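Local coordinates for protein heme oxygenase (Leptospira interrogans, PDB 5KZL) that probably catalyses the oxygen-dependent cleavage of heme to biliverdin, releasing iron and carbon monoxide, at residues L48-Y53 / V105-Y110; L39-Y44 / Q90-T95. The protein carries 1 engineered substitution. All blocks are in the same frame, centred on the assembly; numbering follows the deposited sequence.

Contact 1: residues L48-Y53 / V105-Y110; sequences LEAFYY and VATQDY
Thr107 faces Ala50 and Tyr53 on the neighbouring helix, and its two branches divide the work between them. The approach is a matter of van der Waals contact, with no hydrogen bond between the segments. The hydroxyl branch meets the small residue: Thr107 OG1 lies 3.2 Å from Ala50 CB. The methyl branch reaches about one turn further, where Thr107 CG2 packs 3.5 Å from Tyr53 CB. Thr107 CG2 also rests 3.6 Å from Ala50 O. A chi1 of -62° sets OG1 beside the backbone N, which leaves CG2 anti to N; the two branches then spread across this short piece of helix 41-64. Because alanine adds so little bulk, the backbones come close, the Ala50 CA and Thr107 CA atoms being 5.5 Å apart.

The tyrosine ring itself adds little to the contact. Tyr53 sets out toward helix 105-120 from its backbone, but the ring leads away; the two side chains cross at about a right angle, and Thr107 CG2 meets the ring obliquely near Tyr53 CD2, at 4.1 Å. Within its own helix the Tyr53 ring has Tyr52 CD2 over one face, 3.7 Å above the plane and displaced toward the rim.

The polar ends are satisfied elsewhere. Thr107 OG1 is hydrogen-bonded to Ser104 OG, immediately before helix 105-120, and Tyr53 OH to the carbonyl oxygen of His101 in the preceding loop. Tyr53 is thus tied to the connection leading into the very helix it touches, while Ile208 of helix 188-210 also packs on Thr107. Packing of one threonine against an alanine and the base of a tyrosine joins the first turn of helix 105-120 to helix 41-64 in the all-helical heme oxygenase fold.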
# COMPACT_ATOMS: atom_id res chain seq x y z
N LEU A 48 -2.39 -11.05 -2.88
CA LEU A 48 -2.77 -10.05 -3.91
C LEU A 48 -4.26 -9.73 -3.87
O LEU A 48 -4.62 -8.59 -4.15
CB LEU A 48 -2.38 -10.47 -5.36
CG LEU A 48 -0.90 -10.74 -5.65
CD1 LEU A 48 -0.72 -11.40 -7.01
CD2 LEU A 48 -0.04 -9.48 -5.53
N GLU A 49 -5.12 -10.70 -3.53
CA GLU A 49 -6.57 -10.45 -3.46
C GLU A 49 -6.87 -9.44 -2.39
O GLU A 49 -7.66 -8.54 -2.65
CB GLU A 49 -7.33 -11.72 -3.14
CG GLU A 49 -7.30 -12.71 -4.28
CD GLU A 49 -7.99 -14.01 -3.94
OE1 GLU A 49 -8.31 -14.23 -2.76
OE2 GLU A 49 -8.23 -14.79 -4.88
N ALA A 50 -6.27 -9.60 -1.20
CA ALA A 50 -6.46 -8.67 -0.08
C ALA A 50 -6.01 -7.26 -0.50
O ALA A 50 -6.75 -6.32 -0.25
CB ALA A 50 -5.68 -9.14 1.14
N PHE A 51 -4.85 -7.14 -1.19
CA PHE A 51 -4.36 -5.85 -1.68
C PHE A 51 -5.29 -5.29 -2.75
O PHE A 51 -5.54 -4.08 -2.76
CB PHE A 51 -2.92 -5.95 -2.20
CG PHE A 51 -1.85 -5.91 -1.13
CD1 PHE A 51 -2.06 -5.23 0.07
CD2 PHE A 51 -0.60 -6.49 -1.35
CE1 PHE A 51 -1.06 -5.17 1.04
CE2 PHE A 51 0.41 -6.38 -0.40
CZ PHE A 51 0.17 -5.76 0.80
N TYR A 52 -5.83 -6.14 -3.63
CA TYR A 52 -6.78 -5.64 -4.62
C TYR A 52 -7.92 -4.84 -3.95
O TYR A 52 -8.20 -3.71 -4.36
CB TYR A 52 -7.37 -6.74 -5.51
CG TYR A 52 -8.48 -6.18 -6.36
CD1 TYR A 52 -8.20 -5.44 -7.50
CD2 TYR A 52 -9.81 -6.26 -5.95
CE1 TYR A 52 -9.23 -4.85 -8.26
CE2 TYR A 52 -10.84 -5.69 -6.69
CZ TYR A 52 -10.54 -4.97 -7.85
OH TYR A 52 -11.55 -4.39 -8.57
N TYR A 53 -8.59 -5.43 -2.95
CA TYR A 53 -9.71 -4.77 -2.28
C TYR A 53 -9.28 -3.49 -1.56
O TYR A 53 -9.97 -2.47 -1.59
CB TYR A 53 -10.45 -5.76 -1.36
CG TYR A 53 -11.16 -6.83 -2.16
CD1 TYR A 53 -12.18 -6.50 -3.05
CD2 TYR A 53 -10.79 -8.17 -2.05
CE1 TYR A 53 -12.82 -7.48 -3.81
CE2 TYR A 53 -11.41 -9.16 -2.82
CZ TYR A 53 -12.45 -8.81 -3.68
OH TYR A 53 -13.12 -9.74 -4.44
N VAL A 105 -12.02 -11.40 6.19
CA VAL A 105 -12.41 -10.65 7.39
C VAL A 105 -11.46 -9.42 7.62
O VAL A 105 -11.94 -8.29 7.75
CB VAL A 105 -12.49 -11.60 8.63
CG1 VAL A 105 -12.54 -10.82 9.94
CG2 VAL A 105 -13.70 -12.52 8.52
N ALA A 106 -10.14 -9.66 7.65
CA ALA A 106 -9.15 -8.59 7.87
C ALA A 106 -9.16 -7.59 6.73
O ALA A 106 -8.94 -6.41 6.99
CB ALA A 106 -7.76 -9.17 8.05
N THR A 107 -9.44 -8.04 5.48
CA THR A 107 -9.51 -7.16 4.30
C THR A 107 -10.72 -6.22 4.46
O THR A 107 -10.60 -5.02 4.23
CB THR A 107 -9.52 -7.97 3.00
OG1 THR A 107 -8.30 -8.70 2.91
CG2 THR A 107 -9.67 -7.08 1.76
N GLN A 108 -11.87 -6.78 4.86
CA GLN A 108 -13.12 -6.03 5.10
C GLN A 108 -12.97 -4.94 6.17
O GLN A 108 -13.53 -3.85 6.02
CB GLN A 108 -14.25 -7.00 5.50
CG GLN A 108 -14.81 -7.81 4.34
CD GLN A 108 -15.83 -8.80 4.85
OE1 GLN A 108 -16.73 -8.45 5.62
NE2 GLN A 108 -15.71 -10.07 4.46
N ASP A 109 -12.23 -5.23 7.25
CA ASP A 109 -12.02 -4.26 8.32
C ASP A 109 -11.14 -3.13 7.85
O ASP A 109 -11.35 -1.97 8.24
CB ASP A 109 -11.46 -4.95 9.56
CG ASP A 109 -12.46 -5.90 10.21
OD1 ASP A 109 -13.68 -5.82 9.90
OD2 ASP A 109 -12.03 -6.71 11.05
N TYR A 110 -10.17 -3.45 6.98
CA TYR A 110 -9.23 -2.49 6.40
C TYR A 110 -10.01 -1.56 5.46
O TYR A 110 -9.96 -0.35 5.65
CB TYR A 110 -8.08 -3.24 5.68
CG TYR A 110 -6.82 -2.47 5.31
CD1 TYR A 110 -6.85 -1.08 5.16
CD2 TYR A 110 -5.63 -3.13 5.02
CE1 TYR A 110 -5.71 -0.37 4.77
CE2 TYR A 110 -4.49 -2.43 4.62
CZ TYR A 110 -4.53 -1.05 4.51
OH TYR A 110 -3.42 -0.38 4.05

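Contact 2: residues L39-Y44 / Q90-T95; sequences LEKGTY and QFFYGT
Lys41 NZ donates a 2.8 Å hydrogen bond to Phe92 O, reaching from the first turn of helix 41-64 to the last turn of helix 82-93. The ammonium group approaches at a C=O...N angle of 128°, tilted a little from the carbonyl plane, and its charge at the C-terminal end of that helix would be expected to be favourable. Bends at chi3 and chi4 bring the lysine chain round to the carbonyl, with NZ at the edge of the Phe92 ring, 4.0 Å from CD1.

Deeper in, Tyr44 turns an edge to the face of Phe92. This offset edge-to-face pair has ring planes at 67°, and Tyr44 CE2 comes within 3.7 Å of Phe92 CE2. On the phenylalanine ring, Phe91 CD2 lies over the centre of one face. Tyr44 OH is hydrogen-bonded to Tyr162 OH, and Leu151 packs on both Tyr44 and Phe92.

One water joins the segments as well, donating to Gly42 O and lying 2.7 Å from Tyr93 OH. Glu40 fixes the start of its helix as N-cap: its carboxylate accepts from Thr43 N and Gly42 N, both from above the carboxylate plane. Gly94, with a positive phi (87°), is where the chain leaves helix 82-93. A capped helix start is thereby docked on the C-terminal turn of helix 82-93, with one buried edge-to-face aromatic pair beneath the lysine bond, within the helical heme oxygenase fold.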
# COMPACT_ATOMS: atom_id res chain seq x y z
N LEU A 39 7.97 -18.39 -1.34
CA LEU A 39 6.56 -18.08 -1.55
C LEU A 39 5.88 -19.30 -2.11
O LEU A 39 6.50 -20.06 -2.86
CB LEU A 39 6.36 -16.93 -2.56
CG LEU A 39 6.70 -15.50 -2.12
CD1 LEU A 39 6.69 -14.58 -3.32
CD2 LEU A 39 5.72 -14.98 -1.07
N GLU A 40 4.60 -19.47 -1.77
CA GLU A 40 3.75 -20.53 -2.31
C GLU A 40 2.69 -19.79 -3.16
O GLU A 40 2.05 -18.85 -2.67
CB GLU A 40 3.11 -21.35 -1.19
CG GLU A 40 2.41 -22.62 -1.66
CD GLU A 40 0.98 -22.46 -2.16
OE1 GLU A 40 0.14 -21.92 -1.40
OE2 GLU A 40 0.70 -22.91 -3.30
N LYS A 41 2.52 -20.23 -4.42
CA LYS A 41 1.61 -19.68 -5.44
C LYS A 41 0.23 -19.29 -4.88
O LYS A 41 -0.21 -18.15 -5.05
CB LYS A 41 1.44 -20.71 -6.57
CG LYS A 41 1.05 -20.14 -7.91
CD LYS A 41 0.65 -21.26 -8.87
CE LYS A 41 -0.80 -21.18 -9.33
NZ LYS A 41 -1.16 -19.84 -9.90
N GLY A 42 -0.42 -20.25 -4.24
CA GLY A 42 -1.76 -20.10 -3.67
C GLY A 42 -1.84 -19.01 -2.64
O GLY A 42 -2.70 -18.14 -2.74
N THR A 43 -0.92 -19.04 -1.66
CA THR A 43 -0.83 -18.06 -0.59
C THR A 43 -0.52 -16.66 -1.15
O THR A 43 -1.15 -15.68 -0.76
CB THR A 43 0.17 -18.54 0.47
OG1 THR A 43 -0.25 -19.84 0.92
CG2 THR A 43 0.24 -17.63 1.66
N TYR A 44 0.42 -16.59 -2.08
CA TYR A 44 0.79 -15.33 -2.72
C TYR A 44 -0.41 -14.68 -3.43
O TYR A 44 -0.62 -13.46 -3.32
CB TYR A 44 1.98 -15.52 -3.68
CG TYR A 44 2.46 -14.19 -4.22
CD1 TYR A 44 3.17 -13.30 -3.41
CD2 TYR A 44 2.19 -13.81 -5.53
CE1 TYR A 44 3.60 -12.07 -3.90
CE2 TYR A 44 2.60 -12.57 -6.02
CZ TYR A 44 3.31 -11.70 -5.20
OH TYR A 44 3.70 -10.47 -5.67
N GLN A 90 -4.83 -11.89 -12.76
CA GLN A 90 -5.10 -12.64 -13.98
C GLN A 90 -3.92 -13.61 -14.28
O GLN A 90 -4.18 -14.73 -14.71
CB GLN A 90 -5.34 -11.67 -15.16
CG GLN A 90 -5.81 -12.34 -16.49
CD GLN A 90 -4.68 -13.03 -17.25
OE1 GLN A 90 -3.58 -12.49 -17.42
NE2 GLN A 90 -4.93 -14.26 -17.71
N PHE A 91 -2.66 -13.19 -14.06
CA PHE A 91 -1.52 -14.09 -14.32
C PHE A 91 -1.62 -15.35 -13.43
O PHE A 91 -1.43 -16.47 -13.92
CB PHE A 91 -0.16 -13.39 -14.14
CG PHE A 91 1.00 -14.37 -14.17
CD1 PHE A 91 1.46 -14.88 -15.39
CD2 PHE A 91 1.55 -14.86 -13.00
CE1 PHE A 91 2.49 -15.82 -15.42
CE2 PHE A 91 2.56 -15.83 -13.03
CZ PHE A 91 3.02 -16.30 -14.23
N PHE A 92 -1.86 -15.16 -12.13
CA PHE A 92 -1.93 -16.29 -11.20
C PHE A 92 -3.19 -17.17 -11.35
O PHE A 92 -3.10 -18.40 -11.22
CB PHE A 92 -1.76 -15.82 -9.74
CG PHE A 92 -0.34 -15.37 -9.51
CD1 PHE A 92 0.69 -16.29 -9.42
CD2 PHE A 92 -0.03 -14.01 -9.46
CE1 PHE A 92 2.02 -15.86 -9.28
CE2 PHE A 92 1.29 -13.58 -9.32
CZ PHE A 92 2.31 -14.51 -9.22
N TYR A 93 -4.35 -16.55 -11.58
CA TYR A 93 -5.60 -17.30 -11.65
C TYR A 93 -6.08 -17.73 -13.04
O TYR A 93 -6.97 -18.58 -13.13
CB TYR A 93 -6.71 -16.52 -10.96
CG TYR A 93 -6.62 -16.55 -9.45
CD1 TYR A 93 -7.08 -17.65 -8.73
CD2 TYR A 93 -6.11 -15.47 -8.74
CE1 TYR A 93 -7.01 -17.69 -7.34
CE2 TYR A 93 -6.06 -15.49 -7.34
CZ TYR A 93 -6.50 -16.61 -6.65
OH TYR A 93 -6.44 -16.66 -5.28
N GLY A 94 -5.56 -17.08 -14.09
CA GLY A 94 -5.99 -17.30 -15.47
C GLY A 94 -7.16 -16.38 -15.73
O GLY A 94 -7.15 -15.58 -16.67
N THR A 95 -8.18 -16.45 -14.85
CA THR A 95 -9.36 -15.60 -14.84
C THR A 95 -9.70 -15.34 -13.37
O THR A 95 -9.93 -16.29 -12.62
CB THR A 95 -10.50 -16.19 -15.70
OG1 THR A 95 -11.69 -15.45 -15.46
CG2 THR A 95 -10.76 -17.69 -15.44
O HOH W 1 -5.13 -18.76 -4.12

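From the N terminus, the chain enters helix 41-64 at 39-44 and runs on through 48-53 before leaving for helix 82-93. Contact 2 closes its loop first, when the end of helix 82-93 returns to the start of helix 41-64. Contact 1 closes later, when the next helix, 105-120, meets the following turns of that same helix. The two loops therefore cross, since their segments alternate along the sequence. They also touch directly: Leu48 CD1 packs 3.6 Å from Phe92 CD2, and Glu49 OE2 probably shares a hydrogen bond with Tyr93 OH. Helix 41-64 thus ties two successive helices together.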